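Local coordinates for histidine triad protein (Plasmodium falciparum 3D7, PDB 5CS2), which probably hydrolyses diadenosine triphosphate to AMP and ADP with a metal cofactor, as a member of the histidine triad (HIT) family, and is a target of cyclomarin A, at residues L58-K63 against V112-I117. Residues are numbered along the deposited sequence; the frame is centred on the assembly and turned at random.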
ATOM      1  N   LEU A  58      10.507   0.695   2.158  1.00 15.37           N
ATOM      2  CA  LEU A  58      10.138   1.963   2.792  1.00 14.81           C
ATOM      3  C   LEU A  58       9.691   1.625   4.202  1.00 21.57           C
ATOM      4  O   LEU A  58       8.957   0.653   4.374  1.00 19.91           O
ATOM      5  CB  LEU A  58       8.974   2.667   2.088  1.00 17.06           C
ATOM      6  CG  LEU A  58       9.104   2.882   0.573  1.00 21.82           C
ATOM      7  CD1 LEU A  58       7.989   3.768   0.089  1.00 21.71           C
ATOM      8  CD2 LEU A  58      10.398   3.559   0.191  1.00 25.25           C
ATOM      9  N   THR A  59      10.140   2.393   5.198  1.00 17.92           N
ATOM     10  CA  THR A  59       9.720   2.081   6.563  1.00 17.10           C
ATOM     11  C   THR A  59       9.511   3.349   7.335  1.00 20.85           C
ATOM     12  O   THR A  59       9.923   4.424   6.883  1.00 21.54           O
ATOM     13  CB  THR A  59      10.701   1.085   7.231  1.00 23.01           C
ATOM     14  OG1 THR A  59      10.104   0.550   8.426  1.00 24.14           O
ATOM     15  CG2 THR A  59      11.992   1.716   7.613  1.00 18.47           C
ATOM     16  N   THR A  60       8.902   3.239   8.519  1.00 18.35           N
ATOM     17  CA  THR A  60       8.668   4.394   9.377  1.00 17.78           C
ATOM     18  C   THR A  60       9.920   4.683  10.185  1.00 21.21           C
ATOM     19  O   THR A  60      10.653   3.759  10.500  1.00 22.36           O
ATOM     20  CB  THR A  60       7.493   4.128  10.327  1.00 24.96           C
ATOM     21  OG1 THR A  60       7.724   2.849  10.914  1.00 22.77           O
ATOM     22  CG2 THR A  60       6.140   4.144   9.603  1.00 25.66           C
ATOM     23  N   LEU A  61      10.187   5.959  10.501  1.00 20.02           N
ATOM     24  CA  LEU A  61      11.374   6.306  11.287  1.00 20.56           C
ATOM     25  C   LEU A  61      11.189   5.776  12.721  1.00 26.32           C
ATOM     26  O   LEU A  61      12.156   5.323  13.345  1.00 26.19           O
ATOM     27  CB  LEU A  61      11.593   7.834  11.285  1.00 20.85           C
ATOM     28  CG  LEU A  61      12.199   8.427  10.006  1.00 25.00           C
ATOM     29  CD1 LEU A  61      11.918   9.926   9.893  1.00 25.70           C
ATOM     30  CD2 LEU A  61      13.689   8.138   9.888  1.00 28.39           C
ATOM     31  N   LYS A  62       9.933   5.807  13.211  1.00 23.55           N
ATOM     32  CA  LYS A  62       9.548   5.266  14.518  1.00 25.03           C
ATOM     33  C   LYS A  62       9.211   3.782  14.362  1.00 30.12           C
ATOM     34  O   LYS A  62       8.462   3.411  13.453  1.00 29.19           O
ATOM     35  CB  LYS A  62       8.362   6.055  15.109  1.00 29.38           C
ATOM     36  CG  LYS A  62       7.974   5.585  16.513  1.00 50.21           C
ATOM     37  CD  LYS A  62       7.337   6.673  17.377  1.00 61.23           C
ATOM     38  CE  LYS A  62       7.043   6.182  18.785  1.00 70.09           C
ATOM     39  NZ  LYS A  62       8.283   5.846  19.549  1.00 76.69           N
ATOM     40  N   LYS A  63       9.781   2.921  15.230  1.00 27.12           N
ATOM     41  CA  LYS A  63       9.526   1.488  15.161  1.00 27.05           C
ATOM     42  C   LYS A  63       8.083   1.191  15.583  1.00 31.57           C
ATOM     43  O   LYS A  63       7.680   1.502  16.705  1.00 32.37           O
ATOM     44  CB  LYS A  63      10.526   0.698  16.015  1.00 29.74           C
ATOM     45  CG  LYS A  63      10.536  -0.781  15.690  1.00 43.11           C
ATOM     46  CD  LYS A  63      11.000  -1.617  16.872  1.00 53.53           C
ATOM     47  CE  LYS A  63      10.691  -3.072  16.663  1.00 63.35           C
ATOM     48  NZ  LYS A  63       9.292  -3.423  17.034  1.00 72.06           N
ATOM     49  N   VAL A 112      11.018  -8.955   9.971  1.00 24.31           N
ATOM     50  CA  VAL A 112      11.484  -7.832  10.770  1.00 22.21           C
ATOM     51  C   VAL A 112      10.235  -7.165  11.342  1.00 26.66           C
ATOM     52  O   VAL A 112       9.350  -6.762  10.574  1.00 25.40           O
ATOM     53  CB  VAL A 112      12.336  -6.832   9.934  1.00 24.09           C
ATOM     54  CG1 VAL A 112      12.714  -5.619  10.766  1.00 23.74           C
ATOM     55  CG2 VAL A 112      13.585  -7.514   9.357  1.00 24.14           C
ATOM     56  N   ASP A 113      10.147  -7.049  12.681  1.00 24.29           N
ATOM     57  CA  ASP A 113       8.964  -6.530  13.386  1.00 23.23           C
ATOM     58  C   ASP A 113       8.861  -5.027  13.321  1.00 24.74           C
ATOM     59  O   ASP A 113       8.834  -4.358  14.335  1.00 24.96           O
ATOM     60  CB  ASP A 113       8.923  -7.073  14.834  1.00 26.06           C
ATOM     61  CG  ASP A 113       8.913  -8.602  14.870  1.00 40.97           C
ATOM     62  OD1 ASP A 113       8.438  -9.223  13.886  1.00 44.02           O
ATOM     63  OD2 ASP A 113       9.428  -9.172  15.846  1.00 42.30           O
ATOM     64  N   HIS A 114       8.703  -4.487  12.094  1.00 20.71           N
ATOM     65  CA  HIS A 114       8.674  -3.048  11.862  1.00 18.21           C
ATOM     66  C   HIS A 114       7.991  -2.916  10.487  1.00 20.03           C
ATOM     67  O   HIS A 114       8.421  -3.582   9.550  1.00 19.49           O
ATOM     68  CB  HIS A 114      10.138  -2.532  11.800  1.00 18.74           C
ATOM     69  CG  HIS A 114      10.305  -1.043  11.751  1.00 22.89           C
ATOM     70  ND1 HIS A 114      11.487  -0.444  12.175  1.00 23.99           N
ATOM     71  CD2 HIS A 114       9.462  -0.075  11.309  1.00 22.94           C
ATOM     72  CE1 HIS A 114      11.308   0.861  12.026  1.00 22.86           C
ATOM     73  NE2 HIS A 114      10.119   1.129  11.467  1.00 22.51           N
ATOM     74  N   VAL A 115       6.874  -2.186  10.434  1.00 19.68           N
ATOM     75  CA  VAL A 115       6.056  -1.964   9.218  1.00 21.52           C
ATOM     76  C   VAL A 115       6.959  -1.546   8.085  1.00 21.14           C
ATOM     77  O   VAL A 115       7.692  -0.571   8.231  1.00 20.58           O
ATOM     78  CB  VAL A 115       4.992  -0.835   9.404  1.00 27.22           C
ATOM     79  CG1 VAL A 115       4.161  -0.660   8.120  1.00 28.23           C
ATOM     80  CG2 VAL A 115       4.088  -1.104  10.579  1.00 27.58           C
ATOM     81  N   HIS A 116       6.878  -2.241   6.960  1.00 16.48           N
ATOM     82  CA  HIS A 116       7.638  -1.799   5.769  1.00 17.35           C
ATOM     83  C   HIS A 116       6.917  -2.134   4.467  1.00 19.43           C
ATOM     84  O   HIS A 116       6.210  -3.142   4.372  1.00 18.45           O
ATOM     85  CB  HIS A 116       9.096  -2.313   5.771  1.00 17.56           C
ATOM     86  CG  HIS A 116       9.251  -3.794   5.874  1.00 20.91           C
ATOM     87  ND1 HIS A 116       9.023  -4.459   7.071  1.00 22.62           N
ATOM     88  CD2 HIS A 116       9.649  -4.688   4.946  1.00 23.14           C
ATOM     89  CE1 HIS A 116       9.261  -5.737   6.826  1.00 22.76           C
ATOM     90  NE2 HIS A 116       9.655  -5.929   5.567  1.00 23.51           N
ATOM     91  N   ILE A 117       7.129  -1.298   3.433  1.00 14.76           N
ATOM     92  CA  ILE A 117       6.535  -1.561   2.128  1.00 14.52           C
ATOM     93  C   ILE A 117       7.642  -2.012   1.194  1.00 19.69           C
ATOM     94  O   ILE A 117       8.706  -1.373   1.152  1.00 19.62           O
ATOM     95  CB  ILE A 117       5.901  -0.265   1.547  1.00 16.98           C
ATOM     96  CG1 ILE A 117       4.780   0.321   2.445  1.00 18.66           C
ATOM     97  CG2 ILE A 117       5.408  -0.511   0.090  1.00 18.82           C
ATOM     98  CD1 ILE A 117       4.162   1.714   2.013  1.00 20.69           C
TER
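The imidazole of H114, first histidine of the triad motif, fills the bend where the strand of L58-T60 turns off toward K63. Its CG lies anti to the backbone N (chi1 -172°), which carries NE2 to T60. There NE2 gives a forked hydrogen bond. One arm runs to T60 O at 2.9 Å and is bent (134° at the hydrogen); the other reaches T60 OG1 at 3.0 Å, close to the ring plane. T60 OG1 in turn donates to K62 O at 2.7 Å. The two ring faces are dressed differently. K63 lays its CA over one in a CH-pi contact, 3.8 Å from the centroid, with CG close by, whereas T59 OG1 sits over the opposite face, 3.0 Å from H114 CD2. That same hydroxyl donates to V115 O at 2.7 Å. Farther along, the K63 side chain bends at its end so that NZ donates to D113 O, nearly along the C=O axis. Toward L58 the antiparallel pairing becomes regular, N and O of L58 and I117 bonding reciprocally, their side chains facing helix 72-93. Two residues on from H114, the ring of H116, the predicted nucleophile that would carry AMP, donates from ND1 to H114 O at 2.7 Å, almost straight (170°) and in the ring plane. Outside the two segments, H114 ND1 is hydrogen-bonded to G26 N, and H118 and Q103 adjoin H116. The ND1 bond fixes the H116 ring's rotation and puts a proton on ND1, consistent with NE2 as the attacking nitrogen, probably made more nucleophilic by the carbonyl; H114 would then act from the second shell, its backbone carbonyl orienting H116 while T60, K63 and G26 hold its ring.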